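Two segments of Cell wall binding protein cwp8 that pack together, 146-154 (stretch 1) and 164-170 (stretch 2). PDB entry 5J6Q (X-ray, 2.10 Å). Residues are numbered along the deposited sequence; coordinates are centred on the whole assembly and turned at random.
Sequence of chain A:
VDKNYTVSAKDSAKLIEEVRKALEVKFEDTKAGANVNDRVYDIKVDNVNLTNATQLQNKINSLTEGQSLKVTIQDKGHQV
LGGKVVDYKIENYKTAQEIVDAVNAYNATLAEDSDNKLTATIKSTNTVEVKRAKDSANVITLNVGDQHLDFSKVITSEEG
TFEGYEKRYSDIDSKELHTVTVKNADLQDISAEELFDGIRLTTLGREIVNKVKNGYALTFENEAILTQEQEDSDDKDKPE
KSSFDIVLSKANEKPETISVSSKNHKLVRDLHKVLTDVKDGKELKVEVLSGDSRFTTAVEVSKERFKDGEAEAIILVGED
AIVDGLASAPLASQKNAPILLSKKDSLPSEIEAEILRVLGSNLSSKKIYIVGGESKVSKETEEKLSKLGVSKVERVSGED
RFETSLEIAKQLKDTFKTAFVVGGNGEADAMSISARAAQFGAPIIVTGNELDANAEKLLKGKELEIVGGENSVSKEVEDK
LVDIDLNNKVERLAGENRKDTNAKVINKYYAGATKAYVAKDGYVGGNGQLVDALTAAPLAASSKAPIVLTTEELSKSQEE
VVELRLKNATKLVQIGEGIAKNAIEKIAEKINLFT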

# COMPACT_ATOMS: atom_id res chain seq x y z
N ASP A 146 35.13 -17.54 -47.73
CA ASP A 146 34.74 -18.84 -48.26
C ASP A 146 34.17 -19.70 -47.11
O ASP A 146 34.62 -19.56 -45.98
CB ASP A 146 35.97 -19.58 -48.82
CG ASP A 146 36.36 -19.22 -50.25
OD1 ASP A 146 35.77 -18.27 -50.82
OD2 ASP A 146 37.26 -19.88 -50.78
N GLN A 147 33.20 -20.59 -47.41
CA GLN A 147 32.59 -21.45 -46.42
C GLN A 147 33.59 -22.41 -45.84
O GLN A 147 34.51 -22.84 -46.54
CB GLN A 147 31.41 -22.24 -47.03
CG GLN A 147 30.86 -23.29 -46.06
CD GLN A 147 29.45 -23.74 -46.41
OE1 GLN A 147 28.81 -23.24 -47.34
NE2 GLN A 147 28.93 -24.67 -45.62
N HIS A 148 33.42 -22.73 -44.56
CA HIS A 148 34.26 -23.68 -43.84
C HIS A 148 34.17 -25.03 -44.54
O HIS A 148 33.12 -25.38 -45.08
CB HIS A 148 33.78 -23.81 -42.38
CG HIS A 148 34.11 -22.64 -41.51
ND1 HIS A 148 33.96 -22.67 -40.14
CD2 HIS A 148 34.58 -21.41 -41.82
CE1 HIS A 148 34.33 -21.49 -39.66
NE2 HIS A 148 34.70 -20.71 -40.64
N LEU A 149 35.24 -25.80 -44.52
CA LEU A 149 35.29 -27.09 -45.18
C LEU A 149 35.68 -28.19 -44.21
O LEU A 149 36.32 -27.91 -43.20
CB LEU A 149 36.31 -27.04 -46.33
CG LEU A 149 35.74 -26.65 -47.70
CD1 LEU A 149 35.50 -25.17 -47.76
CD2 LEU A 149 36.72 -27.00 -48.78
N ASP A 150 35.30 -29.43 -44.51
CA ASP A 150 35.62 -30.59 -43.70
C ASP A 150 36.71 -31.35 -44.44
O ASP A 150 36.43 -31.96 -45.48
CB ASP A 150 34.38 -31.48 -43.50
CG ASP A 150 34.54 -32.52 -42.40
OD1 ASP A 150 35.70 -32.77 -41.97
OD2 ASP A 150 33.52 -33.09 -41.96
N PHE A 151 37.94 -31.33 -43.93
CA PHE A 151 39.05 -31.99 -44.61
C PHE A 151 38.98 -33.51 -44.49
O PHE A 151 39.84 -34.20 -45.03
CB PHE A 151 40.38 -31.47 -44.05
CG PHE A 151 40.54 -29.98 -44.24
CD1 PHE A 151 40.73 -29.14 -43.16
CD2 PHE A 151 40.50 -29.42 -45.51
CE1 PHE A 151 40.88 -27.77 -43.34
CE2 PHE A 151 40.65 -28.05 -45.68
CZ PHE A 151 40.83 -27.24 -44.60
N SER A 152 37.96 -34.04 -43.81
CA SER A 152 37.81 -35.49 -43.67
C SER A 152 36.94 -36.02 -44.80
O SER A 152 36.88 -37.23 -45.02
CB SER A 152 37.19 -35.83 -42.32
OG SER A 152 37.61 -34.91 -41.33
N LYS A 153 36.26 -35.11 -45.50
CA LYS A 153 35.38 -35.46 -46.61
C LYS A 153 36.00 -35.06 -47.95
O LYS A 153 35.74 -33.97 -48.46
CB LYS A 153 34.03 -34.76 -46.44
N VAL A 154 36.82 -35.94 -48.51
CA VAL A 154 37.46 -35.74 -49.80
C VAL A 154 36.42 -36.03 -50.88
O VAL A 154 35.67 -36.99 -50.76
CB VAL A 154 38.68 -36.68 -49.95
CG1 VAL A 154 39.27 -36.57 -51.35
CG2 VAL A 154 39.73 -36.33 -48.90
N GLY A 164 39.26 -32.88 -54.09
CA GLY A 164 38.17 -31.98 -53.75
C GLY A 164 37.95 -32.01 -52.26
O GLY A 164 38.47 -32.88 -51.56
N TYR A 165 37.16 -31.06 -51.75
CA TYR A 165 36.87 -30.99 -50.32
C TYR A 165 35.42 -30.57 -50.08
O TYR A 165 34.90 -29.73 -50.81
CB TYR A 165 37.82 -29.98 -49.64
CG TYR A 165 39.17 -30.57 -49.31
CD1 TYR A 165 40.29 -30.27 -50.08
CD2 TYR A 165 39.34 -31.42 -48.23
CE1 TYR A 165 41.53 -30.80 -49.78
CE2 TYR A 165 40.58 -31.96 -47.91
CZ TYR A 165 41.68 -31.65 -48.69
OH TYR A 165 42.91 -32.17 -48.39
N GLU A 166 34.78 -31.16 -49.06
CA GLU A 166 33.38 -30.85 -48.76
C GLU A 166 33.25 -29.71 -47.74
O GLU A 166 34.23 -29.35 -47.10
CB GLU A 166 32.69 -32.11 -48.22
CG GLU A 166 31.18 -32.09 -48.41
CD GLU A 166 30.65 -33.39 -48.97
OE1 GLU A 166 30.50 -33.48 -50.20
OE2 GLU A 166 30.40 -34.31 -48.17
N LYS A 167 32.04 -29.15 -47.61
CA LYS A 167 31.75 -28.03 -46.70
C LYS A 167 31.23 -28.47 -45.32
O LYS A 167 30.68 -29.55 -45.17
CB LYS A 167 30.73 -27.11 -47.37
CG LYS A 167 31.06 -26.80 -48.83
CD LYS A 167 30.36 -25.54 -49.30
CE LYS A 167 30.62 -25.27 -50.76
N ARG A 168 31.40 -27.58 -44.32
CA ARG A 168 30.99 -27.78 -42.93
C ARG A 168 29.87 -26.83 -42.59
O ARG A 168 30.12 -25.67 -42.25
CB ARG A 168 32.17 -27.49 -41.97
CG ARG A 168 32.21 -28.36 -40.70
CD ARG A 168 31.10 -28.04 -39.68
NE ARG A 168 31.43 -26.94 -38.76
CZ ARG A 168 31.43 -27.06 -37.43
NH1 ARG A 168 31.15 -28.23 -36.86
NH2 ARG A 168 31.71 -26.01 -36.66
N TYR A 169 28.63 -27.28 -42.69
CA TYR A 169 27.52 -26.43 -42.30
C TYR A 169 27.57 -26.51 -40.79
O TYR A 169 27.84 -27.58 -40.27
CB TYR A 169 26.19 -26.96 -42.88
CG TYR A 169 26.26 -27.17 -44.37
CD1 TYR A 169 26.84 -28.31 -44.90
CD2 TYR A 169 25.79 -26.20 -45.25
CE1 TYR A 169 26.94 -28.49 -46.28
CE2 TYR A 169 25.89 -26.37 -46.63
CZ TYR A 169 26.47 -27.52 -47.14
OH TYR A 169 26.60 -27.67 -48.50
N SER A 170 27.36 -25.42 -40.07
CA SER A 170 27.46 -25.53 -38.62
C SER A 170 26.12 -25.39 -37.88
O SER A 170 25.11 -24.96 -38.45
CB SER A 170 28.46 -24.50 -38.09
OG SER A 170 27.94 -23.19 -38.19

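The two stretches run antiparallel, and most of their bonding is backbone to backbone. Leu-149 and Lys-167 form a non-hydrogen-bonded pair, CA to CA 4.0 Å, and amide bonds flank it: Arg-168 N donates to His-148 O at 2.9 Å, and Asp-150 N donates to Glu-166 O at 2.8 Å, both nearly straight. Stretch 1 then turns a corner. A type I turn from Asp-150 to Lys-153, closed by Lys-153 N to Asp-150 O at 3.2 Å, separates two short strands, and the Asp-150 carboxylate braces it by accepting from both Ser-152 N (3.2 Å to OD1) and Ser-152 OG (2.9 Å to OD1). Past the turn the pairing resumes: Glu-166 N donates to Lys-153 O at 3.0 Å, more bent at 140°. Glu-166 thus uses its carbonyl before the corner and its amide after it, so one residue of stretch 2 spans the whole turn.

Tyr-165 is the most heavily covered residue, with 106 Å² buried by stretch 1. Its ring receives the edge of Phe-151 on one face, with centroids 5.2 Å apart and planes at 87°, and Phe-151 CD2 comes to 3.5 Å from Tyr-165 CE2. Edge-to-face packing suits two aromatics because the slightly positive ring hydrogens of one meet the electron-rich face of the other. Leu-149 CD2 adds an apolar contact at 3.3 Å from Tyr-165 CB, although the CA-to-CB bond of Leu-149 points away overall. Tyr-165 also pairs with Val-154, their side chains on the same face of the sheet, and nearby Val-154 CA makes a CA-H...O contact of 3.5 Å with Gly-164 O. The backbone angles of Gly-164 themselves call for glycine, since a CB there would jam against the preceding carbonyl oxygen.

Gln-147, covered over 79 Å², works at the other end. Its CA-to-CB bond points toward stretch 2, and its extended side chain, t at both chi1 and chi2, carries the amide across. Gln-147 NE2 lies over one face of the Tyr-169 ring, 3.5 Å from Tyr-169 CD2, while Gln-147 OE1 sits 3.4 Å from Lys-167 CD. This is polar-on-aromatic and polar-on-aliphatic packing, without a side-chain hydrogen bond between the stretches.

Arg-168 follows closely at 75 Å². Arg-168 CB lies 4.0 Å from His-148 CB, but its end leads away, and no guanidinium atom comes within 4.5 Å of stretch 1. Main-chain bonds set the register, and an aromatic pair at the corner and a long amide at the end fill in around them.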